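Local atomic coordinates of beta-hexosaminidase Amuc_2018 (Akkermansia muciniphila, PDB entry 6JEB), a protein that hydrolyses terminal non-reducing N-acetyl-D-hexosamine residues in N-acetyl-beta-D-hexosaminides, releasing GlcNAc from terminally unbranched N-glycans and from chitobiose. Residues E18-L26 with L62-L72; A259-C270 with E282-F290. All coordinates share one frame; numbering follows the deposited sequence.

Interaction 1 of 2, residues E18-L26 with L62-L72; sequences ETAKTLQLL and LATLRQLRDQL
Leu-23 turns its CG anti to the carbonyl carbon (chi1 -77°), which drops the isobutyl group onto helix 62-72, while Leu-72 answers with CG anti to its own backbone N (chi1 175°), and the two side chains run alongside each other, pointing opposite ways. CD1 of Leu-23 lies 3.3 Å from the backbone O of Leu-68 and also meets CB of that residue and CD2 of Leu-72. Its other branch, CD2, faces CD1 of Leu-65. Leu-72 also reaches the loop backbone, with CD2 3.7 Å from the O of Lys-21. Arg-69, extended from CG to NE, runs past CB of Leu-23 and gives NH2 to the O of Leu-23 at 3.0 Å; the bond is fairly straight (161°), although the donor stands above the carbonyl plane. CD2 of Leu-65 covers one guanidinium face near its rim, and meets CD1 of Leu-25 at 4.0 Å. Thr-22 OG1 accepts from Gln-24 N in an ST turn. The contact thus lays the link between strands 19-20 and 25-30 over helix 55-73, whose Leu-68 also packs on strand 39-44 and whose Asp-70 is salt-bridged to Arg-451 of helix 434-452.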
loop_
_atom_site.group_PDB
_atom_site.type_symbol
_atom_site.label_atom_id
_atom_site.label_comp_id
_atom_site.label_asym_id
_atom_site.label_seq_id
_atom_site.Cartn_x
_atom_site.Cartn_y
_atom_site.Cartn_z
ATOM N N GLU A 18 12.253 25.524 -28.373
ATOM C CA GLU A 18 12.980 24.564 -29.187
ATOM C C GLU A 18 12.362 23.175 -29.054
ATOM O O GLU A 18 11.582 22.892 -28.140
ATOM C CB GLU A 18 14.451 24.502 -28.767
ATOM C CG GLU A 18 15.223 25.802 -28.933
ATOM C CD GLU A 18 15.031 26.760 -27.769
ATOM O OE1 GLU A 18 14.635 26.312 -26.669
ATOM O OE2 GLU A 18 15.277 27.969 -27.958
ATOM N N THR A 19 12.730 22.302 -29.987
ATOM C CA THR A 19 12.261 20.926 -30.032
ATOM C C THR A 19 13.445 19.993 -29.831
ATOM O O THR A 19 14.549 20.271 -30.310
ATOM C CB THR A 19 11.619 20.641 -31.396
ATOM O OG1 THR A 19 10.507 21.524 -31.590
ATOM C CG2 THR A 19 11.138 19.203 -31.481
ATOM N N ALA A 20 13.218 18.895 -29.113
ATOM C CA ALA A 20 14.229 17.872 -28.883
ATOM C C ALA A 20 13.803 16.575 -29.559
ATOM O O ALA A 20 12.672 16.114 -29.371
ATOM C CB ALA A 20 14.422 17.627 -27.383
ATOM N N LYS A 21 14.711 15.987 -30.335
ATOM C CA LYS A 21 14.499 14.678 -30.936
ATOM C C LYS A 21 15.425 13.627 -30.346
ATOM O O LYS A 21 15.470 12.493 -30.841
ATOM C CB LYS A 21 14.634 14.743 -32.459
ATOM C CG LYS A 21 13.472 15.461 -33.114
ATOM C CD LYS A 21 13.637 15.562 -34.616
ATOM C CE LYS A 21 12.477 16.336 -35.218
ATOM N NZ LYS A 21 12.600 16.483 -36.689
ATOM N N THR A 22 16.161 13.980 -29.299
ATOM C CA THR A 22 16.978 13.040 -28.560
ATOM C C THR A 22 16.839 13.356 -27.083
ATOM O O THR A 22 16.627 14.509 -26.696
ATOM C CB THR A 22 18.456 13.108 -28.980
ATOM O OG1 THR A 22 19.212 12.184 -28.190
ATOM C CG2 THR A 22 19.022 14.513 -28.790
ATOM N N LEU A 23 16.925 12.309 -26.266
ATOM C CA LEU A 23 16.920 12.436 -24.815
ATOM C C LEU A 23 18.160 11.797 -24.206
ATOM O O LEU A 23 18.143 11.393 -23.038
ATOM C CB LEU A 23 15.628 11.868 -24.221
ATOM C CG LEU A 23 14.418 12.793 -24.376
ATOM C CD1 LEU A 23 13.109 12.030 -24.209
ATOM C CD2 LEU A 23 14.507 13.959 -23.387
ATOM N N GLN A 24 19.230 11.693 -24.991
ATOM C CA GLN A 24 20.509 11.228 -24.483
ATOM C C GLN A 24 20.896 12.039 -23.258
ATOM O O GLN A 24 20.814 13.266 -23.258
ATOM C CB GLN A 24 21.574 11.398 -25.571
ATOM C CG GLN A 24 22.997 11.184 -25.089
ATOM C CD GLN A 24 24.036 11.556 -26.141
ATOM O OE1 GLN A 24 23.759 11.521 -27.341
ATOM N NE2 GLN A 24 25.237 11.919 -25.691
ATOM N N LEU A 25 21.303 11.347 -22.207
ATOM C CA LEU A 25 21.654 12.016 -20.963
ATOM C C LEU A 25 23.061 12.595 -21.102
ATOM O O LEU A 25 24.041 11.849 -21.212
ATOM C CB LEU A 25 21.543 11.016 -19.820
ATOM C CG LEU A 25 21.479 11.564 -18.406
ATOM C CD1 LEU A 25 20.386 12.632 -18.261
ATOM C CD2 LEU A 25 21.276 10.419 -17.407
ATOM N N LEU A 26 23.161 13.930 -21.107
ATOM C CA LEU A 26 24.430 14.627 -21.298
ATOM C C LEU A 26 25.156 14.895 -19.990
ATOM O O LEU A 26 26.392 15.011 -19.981
ATOM C CB LEU A 26 24.189 15.971 -21.990
ATOM C CG LEU A 26 23.534 15.911 -23.368
ATOM C CD1 LEU A 26 23.232 17.319 -23.870
ATOM C CD2 LEU A 26 24.449 15.169 -24.331
ATOM N N LEU A 62 15.186 10.078 -13.127
ATOM C CA LEU A 62 15.296 9.043 -14.148
ATOM C C LEU A 62 13.931 8.467 -14.513
ATOM O O LEU A 62 13.719 8.076 -15.666
ATOM C CB LEU A 62 16.276 7.954 -13.694
ATOM C CG LEU A 62 17.740 8.394 -13.575
ATOM C CD1 LEU A 62 18.591 7.323 -12.888
ATOM C CD2 LEU A 62 18.308 8.747 -14.949
ATOM N N ALA A 63 12.998 8.405 -13.552
ATOM C CA ALA A 63 11.642 7.959 -13.864
ATOM C C ALA A 63 10.939 8.943 -14.796
ATOM O O ALA A 63 10.229 8.533 -15.726
ATOM C CB ALA A 63 10.842 7.767 -12.575
ATOM N N THR A 64 11.121 10.244 -14.568
ATOM C CA THR A 64 10.582 11.223 -15.503
ATOM C C THR A 64 11.232 11.090 -16.871
ATOM O O THR A 64 10.547 11.139 -17.901
ATOM C CB THR A 64 10.782 12.622 -14.927
ATOM O OG1 THR A 64 9.968 12.740 -13.754
ATOM C CG2 THR A 64 10.396 13.701 -15.946
ATOM N N LEU A 65 12.555 10.916 -16.906
ATOM C CA LEU A 65 13.247 10.726 -18.177
ATOM C C LEU A 65 12.701 9.512 -18.925
ATOM O O LEU A 65 12.565 9.539 -20.154
ATOM C CB LEU A 65 14.749 10.587 -17.928
ATOM C CG LEU A 65 15.678 10.543 -19.138
ATOM C CD1 LEU A 65 15.489 11.788 -19.981
ATOM C CD2 LEU A 65 17.129 10.403 -18.678
ATOM N N ARG A 66 12.375 8.445 -18.193
ATOM C CA ARG A 66 11.798 7.255 -18.808
ATOM C C ARG A 66 10.469 7.584 -19.481
ATOM O O ARG A 66 10.207 7.154 -20.612
ATOM C CB ARG A 66 11.632 6.188 -17.719
ATOM C CG ARG A 66 11.100 4.847 -18.154
ATOM C CD ARG A 66 11.334 3.787 -17.055
ATOM N NE ARG A 66 10.802 4.212 -15.761
ATOM C CZ ARG A 66 11.233 3.777 -14.578
ATOM N NH1 ARG A 66 12.219 2.885 -14.494
ATOM N NH2 ARG A 66 10.668 4.229 -13.472
ATOM N N GLN A 67 9.609 8.348 -18.792
ATOM C CA GLN A 67 8.326 8.718 -19.384
ATOM C C GLN A 67 8.522 9.624 -20.592
ATOM O O GLN A 67 7.807 9.492 -21.595
ATOM C CB GLN A 67 7.414 9.374 -18.345
ATOM C CG GLN A 67 6.974 8.407 -17.258
ATOM C CD GLN A 67 5.737 8.878 -16.515
ATOM O OE1 GLN A 67 5.223 9.970 -16.769
ATOM N NE2 GLN A 67 5.241 8.050 -15.601
ATOM N N LEU A 68 9.486 10.548 -20.520
ATOM C CA LEU A 68 9.766 11.407 -21.668
ATOM C C LEU A 68 10.296 10.598 -22.844
ATOM O O LEU A 68 9.979 10.900 -24.002
ATOM C CB LEU A 68 10.752 12.508 -21.282
ATOM C CG LEU A 68 10.201 13.586 -20.353
ATOM C CD1 LEU A 68 11.323 14.533 -19.982
ATOM C CD2 LEU A 68 9.045 14.332 -21.012
ATOM N N ARG A 69 11.106 9.569 -22.569
ATOM C CA ARG A 69 11.572 8.701 -23.647
ATOM C C ARG A 69 10.418 7.934 -24.276
ATOM O O ARG A 69 10.382 7.752 -25.502
ATOM C CB ARG A 69 12.660 7.758 -23.138
ATOM C CG ARG A 69 13.952 8.487 -22.857
ATOM C CD ARG A 69 15.015 7.630 -22.218
ATOM N NE ARG A 69 16.275 8.370 -22.211
ATOM C CZ ARG A 69 17.304 8.114 -21.414
ATOM N NH1 ARG A 69 17.241 7.127 -20.527
ATOM N NH2 ARG A 69 18.397 8.860 -21.508
ATOM N N ASP A 70 9.468 7.475 -23.457
ATOM C CA ASP A 70 8.288 6.818 -24.008
ATOM C C ASP A 70 7.469 7.787 -24.854
ATOM O O ASP A 70 6.965 7.421 -25.923
ATOM C CB ASP A 70 7.446 6.202 -22.888
ATOM C CG ASP A 70 8.142 5.023 -22.210
ATOM O OD1 ASP A 70 9.099 4.466 -22.793
ATOM O OD2 ASP A 70 7.726 4.648 -21.093
ATOM N N GLN A 71 7.341 9.038 -24.401
ATOM C CA GLN A 71 6.647 10.039 -25.205
ATOM C C GLN A 71 7.370 10.285 -26.527
ATOM O O GLN A 71 6.751 10.269 -27.603
ATOM C CB GLN A 71 6.484 11.342 -24.418
ATOM C CG GLN A 71 5.680 12.379 -25.201
ATOM C CD GLN A 71 5.433 13.660 -24.425
ATOM O OE1 GLN A 71 5.633 13.716 -23.211
ATOM N NE2 GLN A 71 4.983 14.695 -25.124
ATOM N N LEU A 72 8.686 10.498 -26.469
ATOM C CA LEU A 72 9.444 10.778 -27.685
ATOM C C LEU A 72 9.361 9.618 -28.671
ATOM O O LEU A 72 9.312 9.831 -29.890
ATOM C CB LEU A 72 10.900 11.086 -27.326
ATOM C CG LEU A 72 11.877 11.301 -28.485
ATOM C CD1 LEU A 72 11.443 12.466 -29.375
ATOM C CD2 LEU A 72 13.293 11.517 -27.950
#

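Interaction 2 of 2, residues A259-C270 with E282-F290; sequences APTELWEKCPLC and EQEQMKAFF. With ZN (zinc ion), chain B.
Trp-264 inserts as a knob among Glu-282, Gln-285, Met-286 and Phe-289 of helix 282-290. Its CB lies 4.1 Å from CG of Glu-282; from CG and CD2 onward the Gln-285 amide lies over one face of the indole, nearly parallel to it (planes 9° apart), with NE2 3.4 Å from CD2. Beyond CE3, which meets the amide CD, the ring edge reaches the helix: CZ3 touches CE of Met-286 at 3.7 Å, and CH2 sits near SD in an oblique Met-aromatic contact. The same CH2 lies 4.0 Å from CB of Phe-289, whose ring face receives the indole edge (planes at 65°), while NE1 is engaged by Val-225. Replacing the indole by an alanine is likely to open a gap among these four residues and take away the flat surface the Gln-285 amide stacks on. That amide also sends a weak hydrogen bond from NE2 to SG of Cys-270, 3.3 Å away, and Arg-274 engages its other end. At the start of helix 262-266, CB of Thr-261 packs 3.5 Å from CB of Glu-282, and one water joins OG1 of Thr-261 to OE1 of Glu-282. Cys-267 SG, 2.3 Å from the zinc ion, also caps the next helix by accepting from Cys-270 N. With Cys-206 and Cys-226, the Cys-267/Cys-270 CxxC pair completes a four-cysteine zinc site beside helix 282-299 of the catalytic domain.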
loop_
_atom_site.group_PDB
_atom_site.type_symbol
_atom_site.label_atom_id
_atom_site.label_comp_id
_atom_site.label_asym_id
_atom_site.label_seq_id
_atom_site.Cartn_x
_atom_site.Cartn_y
_atom_site.Cartn_z
ATOM N N ALA A 259 -11.525 -5.630 14.540
ATOM C CA ALA A 259 -11.203 -6.528 15.647
ATOM C C ALA A 259 -12.231 -6.325 16.754
ATOM O O ALA A 259 -11.930 -5.706 17.788
ATOM C CB ALA A 259 -9.781 -6.291 16.156
ATOM N N PRO A 260 -13.448 -6.849 16.585
ATOM C CA PRO A 260 -14.442 -6.739 17.657
ATOM C C PRO A 260 -13.965 -7.518 18.871
ATOM O O PRO A 260 -13.292 -8.543 18.751
ATOM C CB PRO A 260 -15.688 -7.384 17.043
ATOM C CG PRO A 260 -15.144 -8.386 16.085
ATOM C CD PRO A 260 -13.901 -7.747 15.505
ATOM N N THR A 261 -14.315 -7.026 20.056
ATOM C CA THR A 261 -13.700 -7.537 21.274
ATOM C C THR A 261 -14.598 -8.480 22.068
ATOM O O THR A 261 -14.258 -8.818 23.206
ATOM C CB THR A 261 -13.222 -6.384 22.151
ATOM O OG1 THR A 261 -14.294 -5.458 22.330
ATOM C CG2 THR A 261 -12.033 -5.670 21.500
ATOM N N GLU A 262 -15.706 -8.935 21.480
ATOM C CA GLU A 262 -16.636 -9.836 22.160
ATOM C C GLU A 262 -15.927 -11.015 22.826
ATOM O O GLU A 262 -16.219 -11.357 23.977
ATOM C CB GLU A 262 -17.669 -10.338 21.151
ATOM C CG GLU A 262 -18.572 -11.430 21.677
ATOM C CD GLU A 262 -19.450 -12.025 20.595
ATOM O OE1 GLU A 262 -19.675 -11.348 19.570
ATOM O OE2 GLU A 262 -19.908 -13.174 20.766
ATOM N N LEU A 263 -14.999 -11.662 22.112
ATOM C CA LEU A 263 -14.374 -12.855 22.683
ATOM C C LEU A 263 -13.371 -12.514 23.781
ATOM O O LEU A 263 -13.212 -13.298 24.724
ATOM C CB LEU A 263 -13.756 -13.741 21.596
ATOM C CG LEU A 263 -14.761 -14.340 20.605
ATOM C CD1 LEU A 263 -14.095 -15.380 19.698
ATOM C CD2 LEU A 263 -15.957 -14.948 21.334
ATOM N N TRP A 264 -12.680 -11.369 23.677
ATOM C CA TRP A 264 -11.874 -10.899 24.802
ATOM C C TRP A 264 -12.742 -10.650 26.030
ATOM O O TRP A 264 -12.349 -10.982 27.157
ATOM C CB TRP A 264 -11.138 -9.612 24.435
ATOM C CG TRP A 264 -9.863 -9.808 23.673
ATOM C CD1 TRP A 264 -9.322 -10.997 23.239
ATOM C CD2 TRP A 264 -8.944 -8.783 23.280
ATOM N NE1 TRP A 264 -8.134 -10.759 22.584
ATOM C CE2 TRP A 264 -7.880 -9.410 22.597
ATOM C CE3 TRP A 264 -8.920 -7.390 23.436
ATOM C CZ2 TRP A 264 -6.800 -8.694 22.074
ATOM C CZ3 TRP A 264 -7.851 -6.679 22.915
ATOM C CH2 TRP A 264 -6.805 -7.331 22.238
ATOM N N GLU A 265 -13.918 -10.046 25.835
ATOM C CA GLU A 265 -14.803 -9.790 26.968
ATOM C C GLU A 265 -15.176 -11.087 27.671
ATOM O O GLU A 265 -15.214 -11.140 28.906
ATOM C CB GLU A 265 -16.064 -9.046 26.515
ATOM C CG GLU A 265 -16.892 -8.475 27.672
ATOM C CD GLU A 265 -17.732 -9.526 28.382
ATOM O OE1 GLU A 265 -18.220 -10.456 27.706
ATOM O OE2 GLU A 265 -17.892 -9.427 29.619
ATOM N N LYS A 266 -15.439 -12.148 26.898
ATOM C CA LYS A 266 -15.907 -13.417 27.446
ATOM C C LYS A 266 -14.788 -14.326 27.922
ATOM O O LYS A 266 -15.046 -15.225 28.732
ATOM C CB LYS A 266 -16.709 -14.180 26.387
ATOM C CG LYS A 266 -18.034 -13.544 26.047
ATOM C CD LYS A 266 -18.755 -14.309 24.959
ATOM C CE LYS A 266 -20.088 -13.642 24.639
ATOM N NZ LYS A 266 -20.815 -14.333 23.539
ATOM N N CYS A 267 -13.567 -14.120 27.440
ATOM C CA CYS A 267 -12.466 -15.032 27.728
ATOM C C CYS A 267 -12.207 -15.122 29.231
ATOM O O CYS A 267 -12.029 -14.087 29.889
ATOM C CB CYS A 267 -11.205 -14.540 27.024
ATOM S SG CYS A 267 -9.715 -15.470 27.470
ATOM N N PRO A 268 -12.161 -16.329 29.807
ATOM C CA PRO A 268 -11.905 -16.426 31.251
ATOM C C PRO A 268 -10.521 -15.950 31.647
ATOM O O PRO A 268 -10.346 -15.467 32.774
ATOM C CB PRO A 268 -12.114 -17.920 31.553
ATOM C CG PRO A 268 -11.876 -18.597 30.239
ATOM C CD PRO A 268 -12.402 -17.646 29.196
ATOM N N LEU A 269 -9.529 -16.066 30.756
ATOM C CA LEU A 269 -8.203 -15.542 31.062
ATOM C C LEU A 269 -8.183 -14.023 30.972
ATOM O O LEU A 269 -7.643 -13.345 31.854
ATOM C CB LEU A 269 -7.166 -16.127 30.103
ATOM C CG LEU A 269 -7.031 -17.650 30.115
ATOM C CD1 LEU A 269 -5.989 -18.067 29.083
ATOM C CD2 LEU A 269 -6.662 -18.160 31.499
ATOM N N CYS A 270 -8.759 -13.469 29.900
ATOM C CA CYS A 270 -8.748 -12.018 29.732
ATOM C C CYS A 270 -9.578 -11.314 30.800
ATOM O O CYS A 270 -9.218 -10.209 31.227
ATOM C CB CYS A 270 -9.226 -11.630 28.332
ATOM S SG CYS A 270 -8.070 -12.079 27.005
ATOM N N GLU A 282 -12.506 -3.354 27.007
ATOM C CA GLU A 282 -11.617 -4.029 26.078
ATOM C C GLU A 282 -10.855 -3.064 25.182
ATOM O O GLU A 282 -9.897 -3.488 24.523
ATOM C CB GLU A 282 -12.393 -5.062 25.255
ATOM C CG GLU A 282 -12.881 -6.266 26.059
ATOM C CD GLU A 282 -14.012 -5.920 27.018
ATOM O OE1 GLU A 282 -14.944 -5.185 26.619
ATOM O OE2 GLU A 282 -13.957 -6.362 28.183
ATOM N N GLN A 283 -11.241 -1.781 25.139
ATOM C CA GLN A 283 -10.403 -0.805 24.448
ATOM C C GLN A 283 -9.129 -0.527 25.236
ATOM O O GLN A 283 -8.054 -0.364 24.650
ATOM C CB GLN A 283 -11.178 0.483 24.159
ATOM C CG GLN A 283 -12.250 0.337 23.094
ATOM C CD GLN A 283 -11.678 -0.061 21.744
ATOM O OE1 GLN A 283 -11.025 0.741 21.080
ATOM N NE2 GLN A 283 -11.912 -1.308 21.335
ATOM N N GLU A 284 -9.225 -0.469 26.567
ATOM C CA GLU A 284 -8.016 -0.412 27.386
ATOM C C GLU A 284 -7.163 -1.653 27.167
ATOM O O GLU A 284 -5.932 -1.575 27.113
ATOM C CB GLU A 284 -8.381 -0.307 28.866
ATOM C CG GLU A 284 -8.647 1.089 29.368
ATOM C CD GLU A 284 -8.693 1.135 30.881
ATOM O OE1 GLU A 284 -7.614 1.110 31.515
ATOM O OE2 GLU A 284 -9.810 1.169 31.435
ATOM N N GLN A 285 -7.807 -2.813 27.036
ATOM C CA GLN A 285 -7.056 -4.029 26.759
ATOM C C GLN A 285 -6.371 -3.948 25.400
ATOM O O GLN A 285 -5.215 -4.361 25.251
ATOM C CB GLN A 285 -7.985 -5.237 26.819
ATOM C CG GLN A 285 -7.225 -6.550 26.761
ATOM C CD GLN A 285 -8.122 -7.765 26.859
ATOM O OE1 GLN A 285 -9.251 -7.686 27.345
ATOM N NE2 GLN A 285 -7.621 -8.902 26.395
ATOM N N MET A 286 -7.072 -3.407 24.396
ATOM C CA MET A 286 -6.483 -3.244 23.070
ATOM C C MET A 286 -5.284 -2.305 23.117
ATOM O O MET A 286 -4.250 -2.576 22.495
ATOM C CB MET A 286 -7.540 -2.715 22.094
ATOM C CG MET A 286 -7.096 -2.653 20.624
ATOM S SD MET A 286 -6.976 -4.270 19.821
ATOM C CE MET A 286 -8.680 -4.820 19.845
ATOM N N LYS A 287 -5.404 -1.193 23.845
ATOM C CA LYS A 287 -4.274 -0.278 23.990
ATOM C C LYS A 287 -3.066 -0.987 24.593
ATOM O O LYS A 287 -1.937 -0.835 24.111
ATOM C CB LYS A 287 -4.685 0.924 24.844
ATOM C CG LYS A 287 -3.589 1.950 25.044
ATOM C CD LYS A 287 -4.067 3.085 25.941
ATOM C CE LYS A 287 -3.002 4.163 26.073
ATOM N NZ LYS A 287 -2.724 4.837 24.764
ATOM N N ALA A 288 -3.287 -1.777 25.645
ATOM C CA ALA A 288 -2.185 -2.491 26.288
ATOM C C ALA A 288 -1.596 -3.548 25.363
ATOM O O ALA A 288 -0.379 -3.772 25.362
ATOM C CB ALA A 288 -2.672 -3.138 27.581
ATOM N N PHE A 289 -2.447 -4.210 24.572
ATOM C CA PHE A 289 -1.965 -5.203 23.620
ATOM C C PHE A 289 -1.030 -4.567 22.599
ATOM O O PHE A 289 0.060 -5.084 22.325
ATOM C CB PHE A 289 -3.160 -5.870 22.926
ATOM C CG PHE A 289 -2.767 -6.789 21.803
ATOM C CD1 PHE A 289 -2.233 -8.038 22.072
ATOM C CD2 PHE A 289 -2.915 -6.399 20.475
ATOM C CE1 PHE A 289 -1.850 -8.886 21.033
ATOM C CE2 PHE A 289 -2.535 -7.244 19.435
ATOM C CZ PHE A 289 -2.006 -8.491 19.717
ATOM N N PHE A 290 -1.440 -3.435 22.025
ATOM C CA PHE A 290 -0.587 -2.755 21.057
ATOM C C PHE A 290 0.690 -2.230 21.707
ATOM O O PHE A 290 1.758 -2.251 21.082
ATOM C CB PHE A 290 -1.356 -1.625 20.378
ATOM C CG PHE A 290 -2.353 -2.092 19.357
ATOM C CD1 PHE A 290 -2.150 -3.268 18.651
ATOM C CD2 PHE A 290 -3.484 -1.337 19.089
ATOM C CE1 PHE A 290 -3.067 -3.689 17.690
ATOM C CE2 PHE A 290 -4.404 -1.749 18.128
ATOM C CZ PHE A 290 -4.196 -2.928 17.434
HETATM ZN ZN ZN B . -8.224 -14.275 26.121
HETATM O O HOH W 1 -11.946 -3.096 18.805
HETATM O O HOH W 2 -16.100 -5.847 24.255
HETATM O O HOH W 3 -14.076 -2.696 22.660
#

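In the fold
Interactions 1 and 2 share no helix or strand: their centres are 57 Å apart, on opposite sides of the chain's centre, and they lie in different domains. Interaction 1 belongs to the non-catalytic domain 2 of the glycosyl hydrolase 20 family; interaction 2 belongs to the catalytic domain, built on a TIM barrel. Both are partly buried, but three of the touching residues in 18-26 with 62-72 are exposed and none in 259-270 with 282-290. Leucine packing closed by one arginine-to-carbonyl bond serves the first. The second combines an edge-to-face aromatic pair, a stacked amide and a Met-aromatic contact with bridging waters and a zinc ion; its Ala-259 side chain is about 10 Å from the bound acetamide.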